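PDB 4L8N: PDZ domain protein from Parabacteroides distasonis, which is of unknown function but combines N-terminal and C-terminal PDZ domains with a DUF4136 domain and binds magnesium. Local coordinates for residues L80-I83 with P89-Q92; T152-N157 with T190-D195; N308-S313 with C429-K434. One frame throughout, in Å; residues are numbered along the deposited sequence.

Interaction 1. Residues L80-I83 with P89-Q92; sequences LLTI and PSKQ
The carbonyl oxygen of Lys-91 is approached from strand 78-84 by two groups. The backbone N of Ile-83 gives it a nearly straight hydrogen bond, 2.8 Å from N to O with 166° at the hydrogen, and the CA of Thr-82 adds a CA-H...O contact at 3.3 Å. The side chains of the next pair along reinforce this link. Thr-82 donates its OG1 to OE1 of Gln-92 over 2.6 Å, in the carbonyl plane and on a lone pair of the amide oxygen. A fold in the glutamine chain makes this possible: it bends at chi2 (-61°), which turns the amide toward the neighbouring strand. The other end of the amide is thereby laid beside Leu-80, whose CD2 lies 3.4 Å from Gln-92 NE2, the two side chains crossing at about a right angle. One flat amide thus presents its oxygen to a hydroxyl and its nitrogen to a methyl group. On the same face, CG2 of Thr-82 reaches OG of Ser-90 at 3.8 Å, and Glu-53 of the adjoining strand comes near the threonine hydroxyl through a weak hydrogen bond. The opposite face carries Leu-81 and Ile-83, which turn their ends from segment 89-92 and pack on Ile-45 and Ile-51. Thr-82 and Gln-92 form an antiparallel non-hydrogen-bonded pair, 4.9 Å between CA atoms. The whole is a worked case of a beta hairpin, here joining strands 78-84 and 91-101 in the antiparallel sheet of the N-terminal PDZ domain.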
ATOM      1  N   LEU A  80       3.709 -21.822 -37.860  1.00 84.88           N
ATOM      2  CA  LEU A  80       4.386 -20.590 -38.246  1.00 83.63           C
ATOM      3  C   LEU A  80       3.732 -19.417 -37.497  1.00 86.50           C
ATOM      4  O   LEU A  80       2.518 -19.190 -37.604  1.00 87.32           O
ATOM      5  CB  LEU A  80       4.372 -20.358 -39.772  1.00 85.60           C
ATOM      6  CG  LEU A  80       5.159 -19.131 -40.266  1.00 88.87           C
ATOM      7  CD1 LEU A  80       6.651 -19.222 -39.903  1.00 86.99           C
ATOM      8  CD2 LEU A  80       4.989 -18.937 -41.749  1.00 91.92           C
ATOM      9  N   LEU A  81       4.545 -18.687 -36.724  1.00 79.13           N
ATOM     10  CA  LEU A  81       4.064 -17.583 -35.912  1.00 75.66           C
ATOM     11  C   LEU A  81       4.642 -16.253 -36.348  1.00 76.71           C
ATOM     12  O   LEU A  81       5.817 -16.155 -36.695  1.00 76.30           O
ATOM     13  CB  LEU A  81       4.448 -17.867 -34.452  1.00 72.94           C
ATOM     14  CG  LEU A  81       3.353 -18.303 -33.467  1.00 76.40           C
ATOM     15  CD1 LEU A  81       2.450 -19.391 -34.025  1.00 77.96           C
ATOM     16  CD2 LEU A  81       3.968 -18.759 -32.159  1.00 75.53           C
ATOM     17  N   THR A  82       3.801 -15.235 -36.343  1.00 72.28           N
ATOM     18  CA  THR A  82       4.202 -13.862 -36.592  1.00 71.75           C
ATOM     19  C   THR A  82       4.246 -13.241 -35.220  1.00 72.61           C
ATOM     20  O   THR A  82       3.207 -13.135 -34.568  1.00 71.49           O
ATOM     21  CB  THR A  82       3.263 -13.170 -37.576  1.00 82.34           C
ATOM     22  OG1 THR A  82       3.285 -13.890 -38.818  1.00 86.00           O
ATOM     23  CG2 THR A  82       3.625 -11.701 -37.795  1.00 78.59           C
ATOM     24  N   ILE A  83       5.456 -12.921 -34.745  1.00 66.85           N
ATOM     25  CA  ILE A  83       5.667 -12.387 -33.416  1.00 63.99           C
ATOM     26  C   ILE A  83       6.041 -10.909 -33.440  1.00 68.83           C
ATOM     27  O   ILE A  83       6.685 -10.443 -34.372  1.00 70.39           O
ATOM     28  CB  ILE A  83       6.768 -13.220 -32.676  1.00 65.30           C
ATOM     29  CG1 ILE A  83       6.381 -14.717 -32.450  1.00 64.88           C
ATOM     30  CG2 ILE A  83       7.230 -12.556 -31.375  1.00 64.07           C
ATOM     31  CD1 ILE A  83       5.096 -15.036 -31.589  1.00 60.80           C
ATOM     32  N   PRO A  89       9.161  -5.122 -34.511  1.00 78.19           N
ATOM     33  CA  PRO A  89       7.695  -5.041 -34.656  1.00 78.39           C
ATOM     34  C   PRO A  89       7.096  -6.231 -35.412  1.00 83.06           C
ATOM     35  O   PRO A  89       5.884  -6.437 -35.356  1.00 82.56           O
ATOM     36  CB  PRO A  89       7.484  -3.729 -35.414  1.00 81.21           C
ATOM     37  CG  PRO A  89       8.747  -3.495 -36.145  1.00 86.55           C
ATOM     38  CD  PRO A  89       9.854  -4.237 -35.473  1.00 81.12           C
ATOM     39  N   SER A  90       7.924  -6.986 -36.144  1.00 80.86           N
ATOM     40  CA  SER A  90       7.485  -8.175 -36.870  1.00 82.11           C
ATOM     41  C   SER A  90       8.628  -9.156 -37.008  1.00 86.64           C
ATOM     42  O   SER A  90       9.784  -8.740 -37.143  1.00 88.26           O
ATOM     43  CB  SER A  90       6.906  -7.831 -38.235  1.00 87.32           C
ATOM     44  OG  SER A  90       6.104  -8.914 -38.674  1.00 95.20           O
ATOM     45  N   LYS A  91       8.302 -10.464 -36.944  1.00 80.60           N
ATOM     46  CA  LYS A  91       9.257 -11.575 -36.984  1.00 78.90           C
ATOM     47  C   LYS A  91       8.526 -12.889 -37.296  1.00 81.11           C
ATOM     48  O   LYS A  91       7.456 -13.157 -36.741  1.00 79.38           O
ATOM     49  CB  LYS A  91       9.982 -11.644 -35.623  1.00 78.85           C
ATOM     50  CG  LYS A  91      10.909 -12.810 -35.335  1.00 90.96           C
ATOM     51  CD  LYS A  91      11.074 -12.870 -33.811  1.00100.05           C
ATOM     52  CE  LYS A  91      12.408 -13.396 -33.343  1.00109.55           C
ATOM     53  NZ  LYS A  91      12.760 -12.856 -31.999  1.00110.53           N
ATOM     54  N   GLN A  92       9.091 -13.693 -38.210  1.00 78.30           N
ATOM     55  CA  GLN A  92       8.526 -15.000 -38.539  1.00 78.11           C
ATOM     56  C   GLN A  92       9.217 -16.064 -37.702  1.00 79.06           C
ATOM     57  O   GLN A  92      10.445 -16.094 -37.651  1.00 78.30           O
ATOM     58  CB  GLN A  92       8.634 -15.309 -40.038  1.00 81.76           C
ATOM     59  CG  GLN A  92       7.742 -14.434 -40.929  1.00 86.76           C
ATOM     60  CD  GLN A  92       6.264 -14.576 -40.634  1.00 96.54           C
ATOM     61  OE1 GLN A  92       5.679 -13.765 -39.903  1.00 90.17           O
ATOM     62  NE2 GLN A  92       5.625 -15.590 -41.218  1.00 80.20           N
TER

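Interaction 2. Residues T152-N157 with T190-D195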
ATOM      1  N   THR A 152      19.656  12.471 -15.130  1.00 81.90           N
ATOM      2  CA  THR A 152      20.825  13.045 -14.431  1.00 83.14           C
ATOM      3  C   THR A 152      21.009  12.451 -13.020  1.00 85.66           C
ATOM      4  O   THR A 152      20.064  12.393 -12.218  1.00 82.77           O
ATOM      5  CB  THR A 152      20.686  14.580 -14.351  1.00 93.75           C
ATOM      6  OG1 THR A 152      20.140  15.083 -15.580  1.00 94.95           O
ATOM      7  CG2 THR A 152      22.003  15.276 -14.014  1.00 92.43           C
ATOM      8  N   ILE A 153      22.237  12.023 -12.734  1.00 84.40           N
ATOM      9  CA  ILE A 153      22.564  11.398 -11.462  1.00 85.09           C
ATOM     10  C   ILE A 153      22.741  12.471 -10.357  1.00 90.92           C
ATOM     11  O   ILE A 153      23.407  13.488 -10.581  1.00 91.41           O
ATOM     12  CB  ILE A 153      23.809  10.462 -11.652  1.00 88.98           C
ATOM     13  CG1 ILE A 153      23.344   9.073 -12.167  1.00 87.76           C
ATOM     14  CG2 ILE A 153      24.668  10.318 -10.365  1.00 91.16           C
ATOM     15  CD1 ILE A 153      24.412   8.181 -12.814  1.00 96.91           C
ATOM     16  N   ASP A 154      22.108  12.238  -9.174  1.00 87.43           N
ATOM     17  CA  ASP A 154      22.277  13.086  -7.988  1.00 88.77           C
ATOM     18  C   ASP A 154      23.638  12.724  -7.414  1.00 94.30           C
ATOM     19  O   ASP A 154      23.822  11.602  -6.926  1.00 93.67           O
ATOM     20  CB  ASP A 154      21.133  12.906  -6.953  1.00 89.71           C
ATOM     21  CG  ASP A 154      21.458  13.374  -5.534  1.00 97.97           C
ATOM     22  OD1 ASP A 154      22.001  14.492  -5.383  1.00100.34           O
ATOM     23  OD2 ASP A 154      21.170  12.622  -4.579  1.00100.17           O
ATOM     24  N   GLU A 155      24.601  13.657  -7.520  1.00 92.08           N
ATOM     25  CA  GLU A 155      26.001  13.492  -7.122  1.00 92.70           C
ATOM     26  C   GLU A 155      26.194  13.044  -5.664  1.00 95.47           C
ATOM     27  O   GLU A 155      27.139  12.292  -5.386  1.00 94.71           O
ATOM     28  CB  GLU A 155      26.782  14.780  -7.401  1.00 96.03           C
ATOM     29  CG  GLU A 155      27.168  14.925  -8.867  1.00103.46           C
ATOM     30  CD  GLU A 155      27.984  13.781  -9.441  1.00119.18           C
ATOM     31  OE1 GLU A 155      28.923  13.303  -8.758  1.00114.96           O
ATOM     32  OE2 GLU A 155      27.683  13.359 -10.581  1.00109.00           O
ATOM     33  N   ASN A 156      25.270  13.455  -4.761  1.00 91.32           N
ATOM     34  CA  ASN A 156      25.248  13.090  -3.339  1.00 91.18           C
ATOM     35  C   ASN A 156      25.069  11.578  -3.150  1.00 93.17           C
ATOM     36  O   ASN A 156      25.524  11.029  -2.140  1.00 93.79           O
ATOM     37  CB  ASN A 156      24.127  13.838  -2.618  1.00 93.38           C
ATOM     38  CG  ASN A 156      24.273  15.345  -2.663  1.00121.74           C
ATOM     39  OD1 ASN A 156      25.162  15.934  -2.031  1.00120.15           O
ATOM     40  ND2 ASN A 156      23.398  16.006  -3.410  1.00111.04           N
ATOM     41  N   ASN A 157      24.439  10.907  -4.143  1.00 87.16           N
ATOM     42  CA  ASN A 157      24.173   9.467  -4.152  1.00 84.85           C
ATOM     43  C   ASN A 157      24.671   8.774  -5.434  1.00 87.44           C
ATOM     44  O   ASN A 157      24.021   7.829  -5.895  1.00 86.12           O
ATOM     45  CB  ASN A 157      22.674   9.231  -4.005  1.00 82.68           C
ATOM     46  CG  ASN A 157      22.131   9.534  -2.643  1.00 96.47           C
ATOM     47  OD1 ASN A 157      22.360   8.797  -1.674  1.00 93.93           O
ATOM     48  ND2 ASN A 157      21.373  10.608  -2.551  1.00 83.00           N
ATOM     49  N   THR A 190      14.692   7.055 -11.096  1.00 64.15           N
ATOM     50  CA  THR A 190      14.493   6.255  -9.890  1.00 63.64           C
ATOM     51  C   THR A 190      14.378   7.145  -8.696  1.00 67.44           C
ATOM     52  O   THR A 190      14.999   8.210  -8.612  1.00 68.31           O
ATOM     53  CB  THR A 190      15.547   5.171  -9.671  1.00 71.26           C
ATOM     54  OG1 THR A 190      16.861   5.719  -9.745  1.00 74.99           O
ATOM     55  CG2 THR A 190      15.391   4.042 -10.632  1.00 72.38           C
ATOM     56  N   PHE A 191      13.529   6.708  -7.794  1.00 61.73           N
ATOM     57  CA  PHE A 191      13.326   7.329  -6.513  1.00 61.47           C
ATOM     58  C   PHE A 191      13.480   6.232  -5.439  1.00 66.08           C
ATOM     59  O   PHE A 191      13.214   5.053  -5.682  1.00 63.20           O
ATOM     60  CB  PHE A 191      11.989   8.085  -6.449  1.00 61.41           C
ATOM     61  CG  PHE A 191      10.757   7.291  -6.809  1.00 60.29           C
ATOM     62  CD1 PHE A 191      10.476   6.970  -8.136  1.00 61.83           C
ATOM     63  CD2 PHE A 191       9.847   6.914  -5.832  1.00 58.89           C
ATOM     64  CE1 PHE A 191       9.309   6.278  -8.470  1.00 61.17           C
ATOM     65  CE2 PHE A 191       8.679   6.244  -6.169  1.00 60.17           C
ATOM     66  CZ  PHE A 191       8.413   5.934  -7.486  1.00 58.36           C
ATOM     67  N   TYR A 192      13.992   6.625  -4.283  1.00 66.50           N
ATOM     68  CA  TYR A 192      14.269   5.716  -3.168  1.00 67.03           C
ATOM     69  C   TYR A 192      14.266   6.485  -1.861  1.00 73.77           C
ATOM     70  O   TYR A 192      14.503   7.693  -1.843  1.00 72.75           O
ATOM     71  CB  TYR A 192      15.624   4.989  -3.362  1.00 67.44           C
ATOM     72  CG  TYR A 192      16.744   5.917  -3.777  1.00 69.24           C
ATOM     73  CD1 TYR A 192      17.463   6.641  -2.830  1.00 72.46           C
ATOM     74  CD2 TYR A 192      17.042   6.124  -5.122  1.00 69.49           C
ATOM     75  CE1 TYR A 192      18.451   7.548  -3.209  1.00 74.59           C
ATOM     76  CE2 TYR A 192      18.058   6.997  -5.511  1.00 71.25           C
ATOM     77  CZ  TYR A 192      18.757   7.711  -4.549  1.00 80.76           C
ATOM     78  OH  TYR A 192      19.743   8.593  -4.914  1.00 82.87           O
ATOM     79  N   PHE A 193      14.011   5.772  -0.779  1.00 74.14           N
ATOM     80  CA  PHE A 193      13.981   6.292   0.576  1.00 77.17           C
ATOM     81  C   PHE A 193      14.246   5.160   1.551  1.00 80.55           C
ATOM     82  O   PHE A 193      13.744   4.050   1.366  1.00 77.54           O
ATOM     83  CB  PHE A 193      12.612   6.957   0.871  1.00 80.34           C
ATOM     84  CG  PHE A 193      12.421   7.489   2.274  1.00 84.86           C
ATOM     85  CD1 PHE A 193      12.782   8.801   2.598  1.00 90.11           C
ATOM     86  CD2 PHE A 193      11.855   6.694   3.273  1.00 88.17           C
ATOM     87  CE1 PHE A 193      12.591   9.303   3.900  1.00 91.91           C
ATOM     88  CE2 PHE A 193      11.681   7.196   4.582  1.00 92.31           C
ATOM     89  CZ  PHE A 193      12.033   8.500   4.876  1.00 90.99           C
ATOM     90  N   PHE A 194      15.019   5.464   2.600  1.00 79.94           N
ATOM     91  CA  PHE A 194      15.292   4.569   3.716  1.00 80.73           C
ATOM     92  C   PHE A 194      15.517   5.384   4.984  1.00 87.83           C
ATOM     93  O   PHE A 194      16.464   6.177   5.069  1.00 88.34           O
ATOM     94  CB  PHE A 194      16.457   3.596   3.470  1.00 82.10           C
ATOM     95  CG  PHE A 194      16.546   2.554   4.564  1.00 83.72           C
ATOM     96  CD1 PHE A 194      15.717   1.440   4.554  1.00 85.65           C
ATOM     97  CD2 PHE A 194      17.417   2.721   5.639  1.00 86.56           C
ATOM     98  CE1 PHE A 194      15.767   0.502   5.588  1.00 86.68           C
ATOM     99  CE2 PHE A 194      17.473   1.775   6.663  1.00 89.61           C
ATOM    100  CZ  PHE A 194      16.654   0.670   6.625  1.00 86.78           C
ATOM    101  N   ASP A 195      14.627   5.177   5.966  1.00 85.37           N
ATOM    102  CA  ASP A 195      14.675   5.828   7.266  1.00 87.19           C
ATOM    103  C   ASP A 195      13.815   5.065   8.278  1.00 88.84           C
ATOM    104  O   ASP A 195      13.114   4.110   7.910  1.00 85.38           O
ATOM    105  CB  ASP A 195      14.223   7.297   7.160  1.00 90.74           C
ATOM    106  CG  ASP A 195      14.637   8.165   8.335  1.00112.70           C
ATOM    107  OD1 ASP A 195      15.838   8.123   8.717  1.00114.66           O
ATOM    108  OD2 ASP A 195      13.761   8.871   8.889  1.00124.22           O
TER
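Tyr-192 and Asn-157 slide past each other in opposite directions, and their flat groups stand almost perpendicular, with 81° between the amide and ring planes. The phenol end does the touching: Tyr-192 OH lies 3.1 Å from Asn-157 CB, while CG of the asparagine sits at the ring's edge, near its plane. Tyr-192 reaches this far because chi1 (46°) sets its ring between the backbone N and the carbonyl carbon, lifting it off strand 186-196 toward the loop. Although Asn-157 ND2 is 3.5 Å from that hydroxyl, the amide is committed to a different partner. Its N-H points at Asp-154 OD2, 2.9 Å away and 163° at the hydrogen, meeting the carboxylate oxygen nearly head-on, with the acceptor close to the amide plane. The second oxygen, Asp-154 OD1, takes ND2 of Asn-156 at 2.9 Å on its syn lone pair, the donor's amide being slightly tilted. One asparagine amide on each oxygen therefore fixes the rotation of the aspartate carboxylate beside a short 3-10 turn, closed by the backbone bond from Asn-157 N to Asp-154 O. This turn leads from strand 147-150 into helix 158-175, the helix of a beta-alpha-beta crossover to the parallel strand 178-179; strand 186-196 flanks strand 147-150 on its other side, within the DUF4136 region. Asn-157 occupies the N-cap position of the helix, yet its side chain makes no capping bond. The hydroxyl of Tyr-192 is itself hydrogen-bonded to Glu-161 OE2 in the helix, and the same carboxylate accepts Asp-154 N through OE1, bridging loop and strand. Leu-160 and Leu-274 pack against the tyrosine side chain.

Interaction 3. Residues N308-S313 with C429-K434; sequences NYTGIS and CTFNIK
First torsions bring Thr-310, Ile-312 and Phe-431 together. In Thr-310, chi1 of 73° turns CG2 anti to the carbonyl carbon and toward the ring of Phe-431, leaving OG1 for Glu-107. Phe-431, with chi1 at -79°, extends its ring to meet this methyl and CD1 of Ile-312. The contacts are apolar and oblique to the ring. CD1 of Ile-312 comes to 3.7 Å from CE2 of Phe-431, whereas CG2 of Thr-310 is 4.1 Å from CE1; both methyls lie on the same side of the ring plane and share CZ. Tyr-413 meets Phe-431 edge-to-face, and Ile-345 and Ile-444 pack on it as well. Replacing Phe-431 by alanine is likely to leave the methyls of Thr-310 and Ile-312 facing a gap and to take from Tyr-413 its aromatic partner. At the N-terminal end of both segments, Asn-308 ND2 lies 4.5 Å from SG of Cys-429, but its hydrogen bonds go to Tyr-413 O and Asn-427 OD1. Between the two methyl-bearing residues, Gly-311 has a positive phi, a conformation in which a CB would run into the preceding carbonyl oxygen. The Glu-107 carboxylate spans its N and the Thr-310 hydroxyl, while strand 104-105 pairs antiparallel with strand 312-315. This Thr-Gly-Ile turn entering a strand is consistent with the carboxylate-binding loop of a PDZ domain, here probably occupied by the chain's own acidic side chain and backed by the hydrophobic core of the C-terminal PDZ domain.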
ATOM      1  N   ASN A 308      18.657 -36.500 -13.538  1.00 52.35           N
ATOM      2  CA  ASN A 308      19.499 -37.257 -14.479  1.00 51.63           C
ATOM      3  C   ASN A 308      18.612 -37.645 -15.648  1.00 57.40           C
ATOM      4  O   ASN A 308      17.593 -38.332 -15.455  1.00 57.40           O
ATOM      5  CB  ASN A 308      20.126 -38.509 -13.838  1.00 45.66           C
ATOM      6  CG  ASN A 308      21.450 -38.334 -13.135  1.00 59.20           C
ATOM      7  OD1 ASN A 308      22.222 -37.387 -13.347  1.00 46.37           O
ATOM      8  ND2 ASN A 308      21.766 -39.304 -12.316  1.00 53.69           N
ATOM      9  N   TYR A 309      18.970 -37.155 -16.848  1.00 54.77           N
ATOM     10  CA  TYR A 309      18.254 -37.395 -18.081  1.00 55.71           C
ATOM     11  C   TYR A 309      18.952 -38.446 -18.956  1.00 61.95           C
ATOM     12  O   TYR A 309      20.143 -38.310 -19.261  1.00 62.41           O
ATOM     13  CB  TYR A 309      18.124 -36.074 -18.840  1.00 56.43           C
ATOM     14  CG  TYR A 309      17.561 -36.212 -20.239  1.00 58.15           C
ATOM     15  CD1 TYR A 309      16.201 -36.414 -20.446  1.00 61.08           C
ATOM     16  CD2 TYR A 309      18.387 -36.119 -21.358  1.00 58.10           C
ATOM     17  CE1 TYR A 309      15.676 -36.536 -21.729  1.00 61.91           C
ATOM     18  CE2 TYR A 309      17.870 -36.218 -22.644  1.00 59.85           C
ATOM     19  CZ  TYR A 309      16.512 -36.433 -22.825  1.00 66.17           C
ATOM     20  OH  TYR A 309      15.982 -36.521 -24.087  1.00 65.53           O
ATOM     21  N   THR A 310      18.187 -39.466 -19.391  1.00 59.30           N
ATOM     22  CA  THR A 310      18.632 -40.529 -20.299  1.00 59.73           C
ATOM     23  C   THR A 310      17.817 -40.451 -21.619  1.00 67.64           C
ATOM     24  O   THR A 310      18.330 -40.785 -22.679  1.00 70.70           O
ATOM     25  CB  THR A 310      18.521 -41.921 -19.667  1.00 60.92           C
ATOM     26  OG1 THR A 310      17.147 -42.299 -19.612  1.00 65.97           O
ATOM     27  CG2 THR A 310      19.185 -42.028 -18.294  1.00 53.96           C
ATOM     28  N   GLY A 311      16.564 -40.024 -21.534  1.00 62.59           N
ATOM     29  CA  GLY A 311      15.690 -39.898 -22.693  1.00 62.24           C
ATOM     30  C   GLY A 311      14.641 -40.979 -22.799  1.00 65.05           C
ATOM     31  O   GLY A 311      13.889 -40.991 -23.768  1.00 64.99           O
ATOM     32  N   ILE A 312      14.584 -41.900 -21.813  1.00 61.97           N
ATOM     33  CA  ILE A 312      13.637 -43.022 -21.792  1.00 62.77           C
ATOM     34  C   ILE A 312      12.281 -42.550 -21.256  1.00 66.30           C
ATOM     35  O   ILE A 312      12.209 -41.826 -20.255  1.00 63.98           O
ATOM     36  CB  ILE A 312      14.179 -44.244 -20.956  1.00 65.86           C
ATOM     37  CG1 ILE A 312      15.502 -44.802 -21.516  1.00 66.66           C
ATOM     38  CG2 ILE A 312      13.143 -45.379 -20.822  1.00 66.82           C
ATOM     39  CD1 ILE A 312      16.418 -45.504 -20.451  1.00 70.97           C
ATOM     40  N   SER A 313      11.212 -42.989 -21.934  1.00 64.34           N
ATOM     41  CA  SER A 313       9.823 -42.815 -21.541  1.00 64.31           C
ATOM     42  C   SER A 313       9.282 -44.216 -21.164  1.00 71.30           C
ATOM     43  O   SER A 313       9.622 -45.200 -21.823  1.00 73.05           O
ATOM     44  CB  SER A 313       9.034 -42.143 -22.650  1.00 67.47           C
ATOM     45  OG  SER A 313       9.449 -40.790 -22.763  1.00 71.66           O
ATOM     46  N   CYS A 429      24.948 -44.840 -14.762  1.00 73.90           N
ATOM     47  CA  CYS A 429      23.935 -45.815 -14.343  1.00 73.07           C
ATOM     48  C   CYS A 429      23.951 -47.019 -15.254  1.00 77.99           C
ATOM     49  O   CYS A 429      24.126 -46.884 -16.464  1.00 77.66           O
ATOM     50  CB  CYS A 429      22.551 -45.169 -14.301  1.00 72.60           C
ATOM     51  SG  CYS A 429      22.512 -43.537 -13.493  1.00 75.07           S
ATOM     52  N   THR A 430      23.775 -48.203 -14.664  1.00 75.80           N
ATOM     53  CA  THR A 430      23.764 -49.473 -15.384  1.00 76.15           C
ATOM     54  C   THR A 430      22.335 -49.838 -15.703  1.00 79.65           C
ATOM     55  O   THR A 430      21.503 -49.936 -14.803  1.00 79.04           O
ATOM     56  CB  THR A 430      24.480 -50.563 -14.560  1.00 80.35           C
ATOM     57  OG1 THR A 430      25.857 -50.209 -14.406  1.00 77.67           O
ATOM     58  CG2 THR A 430      24.379 -51.936 -15.189  1.00 77.18           C
ATOM     59  N   PHE A 431      22.054 -50.038 -16.987  1.00 77.10           N
ATOM     60  CA  PHE A 431      20.735 -50.449 -17.451  1.00 77.62           C
ATOM     61  C   PHE A 431      20.828 -51.856 -18.057  1.00 84.29           C
ATOM     62  O   PHE A 431      21.577 -52.077 -19.016  1.00 83.71           O
ATOM     63  CB  PHE A 431      20.146 -49.434 -18.444  1.00 78.65           C
ATOM     64  CG  PHE A 431      19.534 -48.182 -17.846  1.00 78.27           C
ATOM     65  CD1 PHE A 431      20.332 -47.090 -17.505  1.00 79.29           C
ATOM     66  CD2 PHE A 431      18.157 -48.072 -17.679  1.00 79.23           C
ATOM     67  CE1 PHE A 431      19.761 -45.916 -17.002  1.00 78.46           C
ATOM     68  CE2 PHE A 431      17.590 -46.894 -17.182  1.00 80.32           C
ATOM     69  CZ  PHE A 431      18.395 -45.828 -16.850  1.00 76.98           C
ATOM     70  N   ASN A 432      20.120 -52.814 -17.427  1.00 83.31           N
ATOM     71  CA  ASN A 432      20.031 -54.218 -17.831  1.00 84.95           C
ATOM     72  C   ASN A 432      18.736 -54.408 -18.575  1.00 90.96           C
ATOM     73  O   ASN A 432      17.666 -54.368 -17.963  1.00 90.60           O
ATOM     74  CB  ASN A 432      20.102 -55.151 -16.616  1.00 85.23           C
ATOM     75  CG  ASN A 432      21.462 -55.236 -16.010  1.00109.47           C
ATOM     76  OD1 ASN A 432      21.809 -54.486 -15.092  1.00107.09           O
ATOM     77  ND2 ASN A 432      22.265 -56.148 -16.525  1.00100.93           N
ATOM     78  N   ILE A 433      18.818 -54.538 -19.903  1.00 89.12           N
ATOM     79  CA  ILE A 433      17.618 -54.678 -20.721  1.00 90.72           C
ATOM     80  C   ILE A 433      17.533 -56.094 -21.348  1.00 98.18           C
ATOM     81  O   ILE A 433      18.493 -56.874 -21.289  1.00 97.45           O
ATOM     82  CB  ILE A 433      17.498 -53.539 -21.792  1.00 93.33           C
ATOM     83  CG1 ILE A 433      18.602 -53.614 -22.870  1.00 93.67           C
ATOM     84  CG2 ILE A 433      17.440 -52.148 -21.136  1.00 91.25           C
ATOM     85  CD1 ILE A 433      18.111 -53.541 -24.257  1.00 93.38           C
ATOM     86  N   LYS A 434      16.355 -56.415 -21.909  1.00 97.64           N
ATOM     87  CA  LYS A 434      16.069 -57.673 -22.584  1.00100.04           C
ATOM     88  C   LYS A 434      15.120 -57.416 -23.752  1.00107.14           C
ATOM     89  O   LYS A 434      13.961 -57.054 -23.530  1.00107.08           O
ATOM     90  CB  LYS A 434      15.479 -58.704 -21.605  1.00103.17           C
TER

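Read from the N terminus, the three contacts follow in series: each loop closes before the next opens, so none nests or crosses. Interaction 1 closes a short hairpin in the first PDZ domain. Interaction 2 spans a helix and a short strand, fastening the loop before helix 158-175 to strand 186-196. Interaction 3 closes the longest loop, with 115 residues between its segments, joining the start of the second PDZ domain to strand 429-435. Interactions 2 and 3 lie on opposite sides of the chain's centre, their own centres 57 Å apart, yet both reach one mixed sheet; interaction 1 belongs to a separate antiparallel sheet, about 23 Å from interaction 3 at the nearest atoms.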